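Local coordinates for hypothetical protein (Staphylococcus aureus subsp. aureus, PDB 1QYI), which is of unknown function but probably belongs to the HAD-like hydrolases, pairing a parallel-sheet core with a large helical insertion, at residues V26-L29 against C34-G37; L36-H41 against I90-K95. All coordinates share one frame; numbering follows the deposited sequence.

Interaction 1. Residues V26-L29 against C34-G37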
# COMPACT_ATOMS: atom_id res chain seq x y z
N VAL A 26 -10.52 -7.50 -6.78
CA VAL A 26 -10.80 -7.89 -8.16
C VAL A 26 -11.74 -9.09 -8.17
O VAL A 26 -12.74 -9.12 -8.90
CB VAL A 26 -9.49 -8.23 -8.89
CG1 VAL A 26 -9.74 -8.47 -10.36
CG2 VAL A 26 -8.49 -7.11 -8.69
N TYR A 27 -11.42 -10.08 -7.35
CA TYR A 27 -12.23 -11.30 -7.27
C TYR A 27 -13.68 -11.03 -6.80
O TYR A 27 -14.63 -11.56 -7.36
CB TYR A 27 -11.52 -12.32 -6.37
CG TYR A 27 -11.95 -13.77 -6.56
CD1 TYR A 27 -11.85 -14.40 -7.81
CD2 TYR A 27 -12.46 -14.50 -5.49
CE1 TYR A 27 -12.25 -15.74 -7.97
CE2 TYR A 27 -12.87 -15.82 -5.64
CZ TYR A 27 -12.76 -16.44 -6.87
OH TYR A 27 -13.21 -17.74 -6.99
N GLU A 28 -13.85 -10.20 -5.77
CA GLU A 28 -15.20 -9.92 -5.30
C GLU A 28 -16.00 -9.14 -6.33
O GLU A 28 -17.22 -9.28 -6.42
CB GLU A 28 -15.17 -9.10 -4.03
CG GLU A 28 -16.51 -9.07 -3.32
CD GLU A 28 -16.59 -7.96 -2.31
OE1 GLU A 28 -15.52 -7.56 -1.77
OE2 GLU A 28 -17.73 -7.50 -2.05
N LEU A 29 -15.32 -8.30 -7.08
CA LEU A 29 -15.96 -7.51 -8.12
C LEU A 29 -16.30 -8.40 -9.31
O LEU A 29 -16.99 -7.99 -10.25
CB LEU A 29 -15.01 -6.39 -8.56
CG LEU A 29 -15.37 -4.93 -8.28
CD1 LEU A 29 -16.17 -4.79 -6.99
CD2 LEU A 29 -14.07 -4.13 -8.20
N CYS A 34 -23.40 -9.08 -6.19
CA CYS A 34 -23.61 -7.67 -5.83
C CYS A 34 -23.07 -6.79 -6.94
O CYS A 34 -23.38 -5.59 -7.00
CB CYS A 34 -22.86 -7.32 -4.55
SG CYS A 34 -23.86 -7.06 -3.10
N TYR A 35 -22.26 -7.39 -7.80
CA TYR A 35 -21.61 -6.71 -8.92
C TYR A 35 -21.79 -7.52 -10.20
O TYR A 35 -22.88 -7.55 -10.77
CB TYR A 35 -20.13 -6.53 -8.60
CG TYR A 35 -19.90 -5.84 -7.27
CD1 TYR A 35 -20.33 -4.53 -7.07
CD2 TYR A 35 -19.28 -6.51 -6.20
CE1 TYR A 35 -20.17 -3.89 -5.84
CE2 TYR A 35 -19.11 -5.88 -4.96
CZ TYR A 35 -19.56 -4.58 -4.79
OH TYR A 35 -19.44 -3.93 -3.58
N LEU A 36 -20.73 -8.17 -10.69
CA LEU A 36 -20.90 -8.97 -11.90
C LEU A 36 -21.55 -10.33 -11.61
O LEU A 36 -22.50 -10.72 -12.28
CB LEU A 36 -19.57 -9.17 -12.63
CG LEU A 36 -19.10 -8.06 -13.58
CD1 LEU A 36 -17.94 -8.60 -14.41
CD2 LEU A 36 -20.25 -7.62 -14.49
N GLY A 37 -21.05 -11.04 -10.61
CA GLY A 37 -21.62 -12.33 -10.29
C GLY A 37 -21.44 -13.29 -11.45
O GLY A 37 -22.39 -13.93 -11.88
O HOH W 1 -18.98 -5.17 -1.18
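Leu29, on the last turns of helix 16-31, and Tyr35, just past a tight reversal of the chain, approach to 5.8 Å between their CA atoms, and the loop folds back against the helix it has just left. This helix-to-loop turn belongs to the helical part inserted between the first two strands of the HAD-like parallel sheet, where such proteins commonly carry a cap. No backbone-to-backbone hydrogen bond joins the segments; instead two helix carbonyl oxygens meet side-chain carbons: Leu29 O lies 3.7 Å from Leu36 CB, and Glu28 O lies at the edge of the Tyr35 ring, 3.5 Å from its CD2.

Tyr35 and Leu29 carry the greater part of the contact. With CG anti to its carbonyl carbon (chi1 -54°), the Tyr35 ring is set against the helix, and the CD1 methyl of Leu29 sits almost centrally over one face in a CH-pi contact, 3.7 Å from the ring centroid and 14° off the normal. The opposite face is approached near its rim by CB of Cys34. Glu28 comes to the ring at its edge instead: its extended chain places OE2 in the ring plane, 3.6 Å from Tyr35 CE2, while carboxylate and ring planes are turned 57° apart. Val180 of helix 172-195 touches Glu28, Leu29 and Tyr35, so a second helix covers this buried cluster. The other carboxylate oxygen, OE1, forms a salt bridge with Lys204, which probably favours the charged form of Glu28. A single water joins the two polar ends, donating to Glu28 OE2 at 2.8 Å and lying 2.7 Å from Tyr35 OH.

Interaction 2. Residues L36-H41 against I90-K95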
# COMPACT_ATOMS: atom_id res chain seq x y z
N LEU A 36 -20.73 -8.17 -10.69
CA LEU A 36 -20.90 -8.97 -11.90
C LEU A 36 -21.55 -10.33 -11.61
O LEU A 36 -22.50 -10.72 -12.28
CB LEU A 36 -19.57 -9.17 -12.63
CG LEU A 36 -19.10 -8.06 -13.58
CD1 LEU A 36 -17.94 -8.60 -14.41
CD2 LEU A 36 -20.25 -7.62 -14.49
N GLY A 37 -21.05 -11.04 -10.61
CA GLY A 37 -21.62 -12.33 -10.29
C GLY A 37 -21.44 -13.29 -11.45
O GLY A 37 -22.39 -13.93 -11.88
N LEU A 38 -20.21 -13.39 -11.94
CA LEU A 38 -19.87 -14.26 -13.06
C LEU A 38 -20.14 -15.73 -12.76
O LEU A 38 -20.89 -16.39 -13.48
CB LEU A 38 -18.39 -14.06 -13.42
CG LEU A 38 -17.96 -13.76 -14.86
CD1 LEU A 38 -18.66 -12.51 -15.39
CD2 LEU A 38 -16.44 -13.55 -14.87
N HIS A 39 -19.53 -16.24 -11.69
CA HIS A 39 -19.71 -17.63 -11.30
C HIS A 39 -19.85 -17.77 -9.78
O HIS A 39 -19.88 -16.76 -9.07
CB HIS A 39 -18.53 -18.47 -11.81
CG HIS A 39 -18.34 -18.38 -13.30
ND1 HIS A 39 -19.37 -18.57 -14.20
CD2 HIS A 39 -17.23 -18.13 -14.04
CE1 HIS A 39 -18.91 -18.43 -15.42
NE2 HIS A 39 -17.61 -18.16 -15.36
N SER A 40 -19.95 -19.01 -9.28
CA SER A 40 -20.08 -19.24 -7.84
C SER A 40 -18.76 -18.91 -7.17
O SER A 40 -17.74 -18.74 -7.83
CB SER A 40 -20.47 -20.70 -7.54
OG SER A 40 -19.38 -21.61 -7.71
N HIS A 41 -18.79 -18.81 -5.86
CA HIS A 41 -17.59 -18.46 -5.15
C HIS A 41 -17.76 -18.76 -3.67
O HIS A 41 -18.88 -18.88 -3.16
CB HIS A 41 -17.31 -16.98 -5.35
CG HIS A 41 -18.38 -16.09 -4.81
ND1 HIS A 41 -18.43 -15.73 -3.48
CD2 HIS A 41 -19.46 -15.55 -5.40
CE1 HIS A 41 -19.52 -15.01 -3.28
NE2 HIS A 41 -20.17 -14.89 -4.42
N ILE A 90 -13.52 -5.43 -19.70
CA ILE A 90 -13.50 -5.19 -21.14
C ILE A 90 -13.63 -6.53 -21.88
O ILE A 90 -14.27 -6.62 -22.92
CB ILE A 90 -12.17 -4.46 -21.56
CG1 ILE A 90 -12.18 -3.03 -21.04
CG2 ILE A 90 -12.01 -4.43 -23.07
CD1 ILE A 90 -10.81 -2.40 -20.93
N ASP A 91 -13.04 -7.58 -21.31
CA ASP A 91 -13.06 -8.91 -21.89
C ASP A 91 -14.47 -9.52 -21.91
O ASP A 91 -14.86 -10.20 -22.86
CB ASP A 91 -12.09 -9.82 -21.12
CG ASP A 91 -11.77 -11.10 -21.87
OD1 ASP A 91 -11.68 -11.06 -23.12
OD2 ASP A 91 -11.56 -12.14 -21.21
N ILE A 92 -15.22 -9.28 -20.84
CA ILE A 92 -16.58 -9.77 -20.71
C ILE A 92 -17.52 -8.92 -21.58
O ILE A 92 -18.50 -9.42 -22.13
CB ILE A 92 -17.05 -9.72 -19.22
CG1 ILE A 92 -16.12 -10.57 -18.36
CG2 ILE A 92 -18.48 -10.24 -19.08
CD1 ILE A 92 -16.42 -10.51 -16.88
N LEU A 93 -17.21 -7.63 -21.70
CA LEU A 93 -18.04 -6.72 -22.49
C LEU A 93 -17.93 -6.95 -23.99
O LEU A 93 -18.81 -6.51 -24.75
CB LEU A 93 -17.68 -5.27 -22.19
CG LEU A 93 -18.04 -4.80 -20.79
CD1 LEU A 93 -17.42 -3.44 -20.58
CD2 LEU A 93 -19.54 -4.76 -20.61
N LYS A 94 -16.88 -7.62 -24.43
CA LYS A 94 -16.69 -7.89 -25.85
C LYS A 94 -17.48 -9.14 -26.26
O LYS A 94 -17.38 -9.60 -27.39
CB LYS A 94 -15.20 -8.06 -26.15
CG LYS A 94 -14.85 -8.08 -27.63
CD LYS A 94 -13.35 -8.11 -27.84
CE LYS A 94 -12.72 -9.38 -27.27
NZ LYS A 94 -11.23 -9.36 -27.37
N LYS A 95 -18.25 -9.68 -25.32
CA LYS A 95 -19.06 -10.87 -25.58
C LYS A 95 -20.53 -10.49 -25.75
O LYS A 95 -21.35 -11.32 -26.14
CB LYS A 95 -18.91 -11.88 -24.43
CG LYS A 95 -17.48 -12.34 -24.18
CD LYS A 95 -16.99 -13.33 -25.22
CE LYS A 95 -17.56 -14.73 -24.98
NZ LYS A 95 -17.02 -15.37 -23.73
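Ile92 extends its side chain fully, CG1 anti to the carbonyl carbon (chi1 -59°) and CD1 continuing the line (chi2 176°), so that one methyl projects from the helix toward Leu36 and Leu38. Leu36 likewise keeps CG beside its backbone N (chi1 -84°), which sends its CD1 out to meet Ile92 CD1 at 3.5 Å, tip to tip. Leu38 also comes end-on but offers both branches: its CD1 lies 3.4 Å and its CD2 3.6 Å from Ile92 CD1. The isoleucine methyl is thus received by the ends of two leucines on one loop. Between them Gly37 takes a positive phi, a conformation that suits glycine, and the flanking CB atoms of Leu36 and Leu38 both point to the helix.

The contact is purely apolar, buried and small, and the ends of the side chains bridge the gap: even the nearest pair of CA atoms, those of Leu38 and Ile92, is 9.5 Å apart. Within 90-95, Lys95 N is hydrogen-bonded to Ile92 O at 3.2 Å.

Around this bridge, Leu36 also packs on Leu30 and Leu38 on Met31, both of helix 16-31, and Phe126 from a loop touches Ile92. Ile90 faces helix 144-158 instead. The loop therefore lies between the end of helix 16-31 and the end of helix 77-93, wholly within the helical part and away from the parallel sheet.

From the N terminus the chain leaves strand 3-6, runs along helix 16-31 and turns at once. Interaction 1 closes this short turn, with only four residues between its segments. The loop then heads for helix 49-60, and three helices later interaction 2 returns the chain, at the end of helix 77-93, to the same loop, closing a circuit of 48 intervening residues. The two contacts neither nest nor cross: the second starts on the segment where the first ends, and they share Leu36 and Gly37, with centres about 9 Å apart. Within the helical insertion, the shared loop adds to the direct packing of helix 16-31 on helix 77-93.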